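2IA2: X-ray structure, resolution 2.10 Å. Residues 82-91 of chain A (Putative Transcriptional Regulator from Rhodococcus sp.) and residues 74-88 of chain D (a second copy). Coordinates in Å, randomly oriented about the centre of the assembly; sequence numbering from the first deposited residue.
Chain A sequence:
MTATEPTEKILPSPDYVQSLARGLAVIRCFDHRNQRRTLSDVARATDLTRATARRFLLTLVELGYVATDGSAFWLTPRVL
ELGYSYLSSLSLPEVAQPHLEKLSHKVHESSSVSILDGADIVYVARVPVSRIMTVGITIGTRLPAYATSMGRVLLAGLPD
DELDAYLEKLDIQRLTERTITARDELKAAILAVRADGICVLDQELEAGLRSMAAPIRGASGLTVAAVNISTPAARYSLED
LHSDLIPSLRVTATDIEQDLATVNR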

# COMPACT_ATOMS: atom_id res chain seq x y z
N LEU A 82 0.45 -2.97 13.21
CA LEU A 82 1.72 -3.53 12.82
C LEU A 82 2.09 -3.03 11.41
O LEU A 82 1.95 -3.78 10.45
CB LEU A 82 1.67 -5.08 12.87
CG LEU A 82 1.25 -5.76 14.21
CD1 LEU A 82 0.76 -7.23 14.04
CD2 LEU A 82 2.34 -5.67 15.28
N GLY A 83 2.46 -1.75 11.28
CA GLY A 83 3.11 -1.28 10.04
C GLY A 83 2.20 -0.78 8.91
O GLY A 83 2.67 -0.09 7.97
N TYR A 84 0.90 -1.01 9.03
CA TYR A 84 0.06 -0.96 7.82
C TYR A 84 -0.03 0.46 7.22
O TYR A 84 0.05 0.62 6.02
CB TYR A 84 -1.35 -1.57 8.05
CG TYR A 84 -1.88 -2.19 6.77
CD1 TYR A 84 -1.67 -3.56 6.48
CD2 TYR A 84 -2.52 -1.40 5.79
CE1 TYR A 84 -2.14 -4.12 5.23
CE2 TYR A 84 -2.98 -1.94 4.58
CZ TYR A 84 -2.78 -3.31 4.33
OH TYR A 84 -3.24 -3.86 3.14
N SER A 85 -0.20 1.46 8.07
CA SER A 85 -0.49 2.77 7.56
C SER A 85 0.73 3.42 6.93
O SER A 85 0.59 4.37 6.20
CB SER A 85 -1.08 3.69 8.63
OG SER A 85 -0.12 3.85 9.64
N TYR A 86 1.91 2.92 7.16
CA TYR A 86 3.02 3.50 6.42
C TYR A 86 3.60 2.62 5.36
O TYR A 86 4.01 3.16 4.33
CB TYR A 86 4.12 4.12 7.31
CG TYR A 86 5.14 3.15 7.76
CD1 TYR A 86 6.23 2.81 6.92
CD2 TYR A 86 5.06 2.55 9.03
CE1 TYR A 86 7.20 1.88 7.32
CE2 TYR A 86 6.04 1.60 9.45
CZ TYR A 86 7.10 1.29 8.59
OH TYR A 86 8.09 0.38 8.98
N LEU A 87 3.55 1.30 5.54
CA LEU A 87 4.00 0.40 4.47
C LEU A 87 3.07 0.45 3.27
O LEU A 87 3.50 0.29 2.15
CB LEU A 87 4.14 -1.03 5.01
CG LEU A 87 5.29 -1.21 6.02
CD1 LEU A 87 5.26 -2.62 6.57
CD2 LEU A 87 6.62 -1.02 5.22
N SER A 88 1.78 0.71 3.49
CA SER A 88 0.79 0.81 2.38
C SER A 88 0.89 2.13 1.60
O SER A 88 0.35 2.28 0.51
CB SER A 88 -0.64 0.52 2.88
OG SER A 88 -1.09 1.52 3.81
N SER A 89 1.68 3.03 2.09
CA SER A 89 1.88 4.32 1.40
C SER A 89 3.20 4.42 0.58
O SER A 89 3.48 5.50 0.03
CB SER A 89 1.76 5.46 2.38
OG SER A 89 2.92 5.49 3.17
N LEU A 90 3.98 3.32 0.49
CA LEU A 90 5.25 3.34 -0.23
C LEU A 90 5.10 3.68 -1.71
O LEU A 90 4.22 3.15 -2.39
CB LEU A 90 5.99 1.97 -0.12
CG LEU A 90 6.39 1.49 1.27
CD1 LEU A 90 7.04 0.08 1.30
CD2 LEU A 90 7.31 2.52 1.93
N SER A 91 5.96 4.55 -2.22
CA SER A 91 5.91 4.92 -3.63
C SER A 91 6.57 3.82 -4.46
O SER A 91 7.28 2.94 -3.94
CB SER A 91 6.64 6.29 -3.84
OG SER A 91 7.95 6.10 -3.44
N TRP D 74 14.65 -2.46 8.81
CA TRP D 74 13.41 -1.84 8.36
C TRP D 74 12.40 -2.94 8.14
O TRP D 74 12.78 -4.08 7.91
CB TRP D 74 13.66 -0.99 7.09
CG TRP D 74 14.18 -1.71 5.84
CD1 TRP D 74 13.41 -2.24 4.82
CD2 TRP D 74 15.55 -1.92 5.43
NE1 TRP D 74 14.21 -2.77 3.83
CE2 TRP D 74 15.53 -2.59 4.18
CE3 TRP D 74 16.80 -1.61 6.02
CZ2 TRP D 74 16.70 -2.98 3.51
CZ3 TRP D 74 17.96 -2.01 5.36
CH2 TRP D 74 17.90 -2.68 4.11
N LEU D 75 11.11 -2.60 8.21
CA LEU D 75 10.04 -3.54 7.83
C LEU D 75 9.97 -3.69 6.32
O LEU D 75 10.13 -2.71 5.58
CB LEU D 75 8.68 -3.07 8.35
CG LEU D 75 8.48 -2.84 9.86
CD1 LEU D 75 7.00 -2.78 10.16
CD2 LEU D 75 9.08 -3.97 10.63
N THR D 76 9.72 -4.92 5.88
CA THR D 76 9.44 -5.17 4.47
C THR D 76 7.92 -5.17 4.21
O THR D 76 7.12 -5.29 5.17
CB THR D 76 10.03 -6.51 3.98
OG1 THR D 76 9.23 -7.58 4.47
CG2 THR D 76 11.47 -6.70 4.43
N PRO D 77 7.53 -5.04 2.92
CA PRO D 77 6.14 -5.12 2.55
C PRO D 77 5.48 -6.43 2.97
O PRO D 77 4.27 -6.46 3.07
CB PRO D 77 6.18 -4.98 1.02
CG PRO D 77 7.40 -4.07 0.80
CD PRO D 77 8.38 -4.71 1.75
N ARG D 78 6.25 -7.49 3.24
CA ARG D 78 5.64 -8.75 3.73
C ARG D 78 4.92 -8.49 5.08
O ARG D 78 3.99 -9.18 5.40
CB ARG D 78 6.69 -9.90 3.82
CG ARG D 78 6.15 -11.21 4.41
CD ARG D 78 7.28 -12.32 4.53
NE ARG D 78 8.05 -12.48 3.28
CZ ARG D 78 8.32 -13.65 2.67
NH1 ARG D 78 7.88 -14.82 3.16
NH2 ARG D 78 9.02 -13.66 1.56
N VAL D 79 5.34 -7.48 5.83
CA VAL D 79 4.61 -7.10 7.09
C VAL D 79 3.13 -6.76 6.82
O VAL D 79 2.26 -7.00 7.69
CB VAL D 79 5.31 -5.98 7.87
CG1 VAL D 79 4.42 -5.39 9.03
CG2 VAL D 79 6.69 -6.50 8.44
N LEU D 80 2.84 -6.25 5.60
CA LEU D 80 1.45 -5.97 5.19
C LEU D 80 0.59 -7.21 5.19
O LEU D 80 -0.59 -7.10 5.33
CB LEU D 80 1.42 -5.32 3.83
CG LEU D 80 2.06 -3.92 3.75
CD1 LEU D 80 2.29 -3.46 2.28
CD2 LEU D 80 1.16 -2.91 4.43
N GLU D 81 1.17 -8.42 5.08
CA GLU D 81 0.32 -9.66 5.15
C GLU D 81 -0.34 -9.86 6.55
O GLU D 81 -1.31 -10.64 6.71
CB GLU D 81 1.16 -10.92 4.80
CG GLU D 81 1.95 -10.88 3.48
CD GLU D 81 1.02 -10.92 2.25
OE1 GLU D 81 -0.24 -10.86 2.40
OE2 GLU D 81 1.53 -11.00 1.11
N LEU D 82 0.22 -9.23 7.56
CA LEU D 82 -0.35 -9.39 8.93
C LEU D 82 -1.64 -8.59 9.00
O LEU D 82 -2.70 -9.17 9.20
CB LEU D 82 0.63 -8.92 10.01
CG LEU D 82 1.87 -9.81 10.06
CD1 LEU D 82 2.95 -9.10 10.90
CD2 LEU D 82 1.55 -11.23 10.63
N GLY D 83 -1.54 -7.28 8.80
CA GLY D 83 -2.74 -6.42 8.64
C GLY D 83 -3.73 -6.96 7.61
O GLY D 83 -4.92 -6.86 7.83
N TYR D 84 -3.25 -7.54 6.49
CA TYR D 84 -4.18 -7.96 5.44
C TYR D 84 -4.96 -9.22 5.86
O TYR D 84 -6.01 -9.48 5.30
CB TYR D 84 -3.50 -8.23 4.08
CG TYR D 84 -4.51 -8.24 2.95
CD1 TYR D 84 -5.16 -7.08 2.58
CD2 TYR D 84 -4.83 -9.40 2.29
CE1 TYR D 84 -6.10 -7.05 1.55
CE2 TYR D 84 -5.83 -9.40 1.23
CZ TYR D 84 -6.43 -8.19 0.90
OH TYR D 84 -7.41 -8.12 -0.12
N SER D 85 -4.43 -10.00 6.79
CA SER D 85 -5.17 -11.18 7.30
C SER D 85 -6.42 -10.68 8.03
O SER D 85 -7.52 -11.25 7.89
CB SER D 85 -4.26 -11.98 8.26
OG SER D 85 -3.13 -12.50 7.54
N TYR D 86 -6.26 -9.61 8.81
CA TYR D 86 -7.40 -8.91 9.39
C TYR D 86 -8.35 -8.41 8.31
O TYR D 86 -9.51 -8.83 8.25
CB TYR D 86 -6.92 -7.74 10.25
CG TYR D 86 -8.03 -6.84 10.73
CD1 TYR D 86 -8.98 -7.29 11.64
CD2 TYR D 86 -8.14 -5.53 10.28
CE1 TYR D 86 -10.00 -6.47 12.08
CE2 TYR D 86 -9.15 -4.70 10.72
CZ TYR D 86 -10.08 -5.18 11.62
OH TYR D 86 -11.09 -4.36 12.06
N LEU D 87 -7.86 -7.52 7.46
CA LEU D 87 -8.70 -6.86 6.47
C LEU D 87 -9.47 -7.89 5.64
O LEU D 87 -10.66 -7.71 5.36
CB LEU D 87 -7.85 -5.97 5.55
CG LEU D 87 -7.19 -4.76 6.21
CD1 LEU D 87 -6.24 -4.07 5.24
CD2 LEU D 87 -8.24 -3.79 6.72
N SER D 88 -8.78 -8.95 5.24
CA SER D 88 -9.35 -9.92 4.30
C SER D 88 -10.34 -10.84 5.00
O SER D 88 -11.26 -11.36 4.36
CB SER D 88 -8.23 -10.75 3.65
OG SER D 88 -7.56 -11.54 4.61
O HOH W 1 0.41 -5.31 8.71
O HOH W 2 10.38 0.07 7.79

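The chain A stretch enters a short helix through Gly A83, which occupies the N-cap position. Its carbonyl oxygen accepts hydrogen bonds from the backbone N atoms of Tyr A86 (3.2 Å from Gly A83 O) and Leu A87 (2.9 Å from Gly A83 O). A type I turn from Leu A87 to Leu A90 follows, closed by a weak bond between Leu A90 N and Leu A87 O (3.5 Å). In chain D, a 3-10 segment over Pro D77 to Val D79 leads into a longer helix. The nearest CA atoms across the contact are Tyr A84 CA and Leu D80 CA, 5.8 Å apart.

Glycines matter on both sides of this approach. Gly A83 has a positive phi of 89°, which by itself favours glycine, and an ideal CB there would lie a tight 3.0 Å from Val D79 CG1 and 3.1 Å from Leu D75 CD1. At Gly D83, an ideal CB would clash with Tyr A84 CD1 at 2.4 Å; without one, the tyrosine ring packs against the backbone, with Tyr A84 CD1 3.7 Å from Gly D83 CA.

Tyr A84 is the centrepiece of the contact. Its CA-to-CB bond points sideways, but the ring reaches across as a knob into a hole formed by Leu D80, Gly D83, Tyr D84 and Leu D87. Leu D80 CD2 sits over one face, 3.7 Å from the centroid of the Tyr A84 ring and 17° off its normal, a well-centred CH-pi contact. Leu D87 CD1 makes a second, off-centre one, 4.1 Å from the Tyr A84 ring centroid.

The same Leu D80 methyl also packs against Leu A87, with CD2 of Leu D80 3.6 Å from CB of Leu A87, and so touches both Tyr A84 and Leu A87, three residues apart on the chain A helix. The CA-to-CB bond of Leu A87 points toward the chain D stretch, and its CD1 lies 3.6 Å from Val D79 CB and 3.9 Å from Leu D75 CB. Looser apolar contacts extend the patch: Leu A90 CD1 to Pro D77 CG (4.2 Å) and Leu A82 CD1 to Leu D82 CD1 (4.3 Å).

No direct hydrogen bond crosses between the stretches; two waters supply the polar links. The O of water 1 lies 2.8 Å from Leu A82 O, 2.7 Å from Val D79 O and 2.8 Å from Gly D83 N, donating to the two carbonyls and accepting from the amide. The O of water 2 accepts from Leu D75 N at 2.8 Å and hydrogen-bonds to Tyr A86 OH at 2.6 Å.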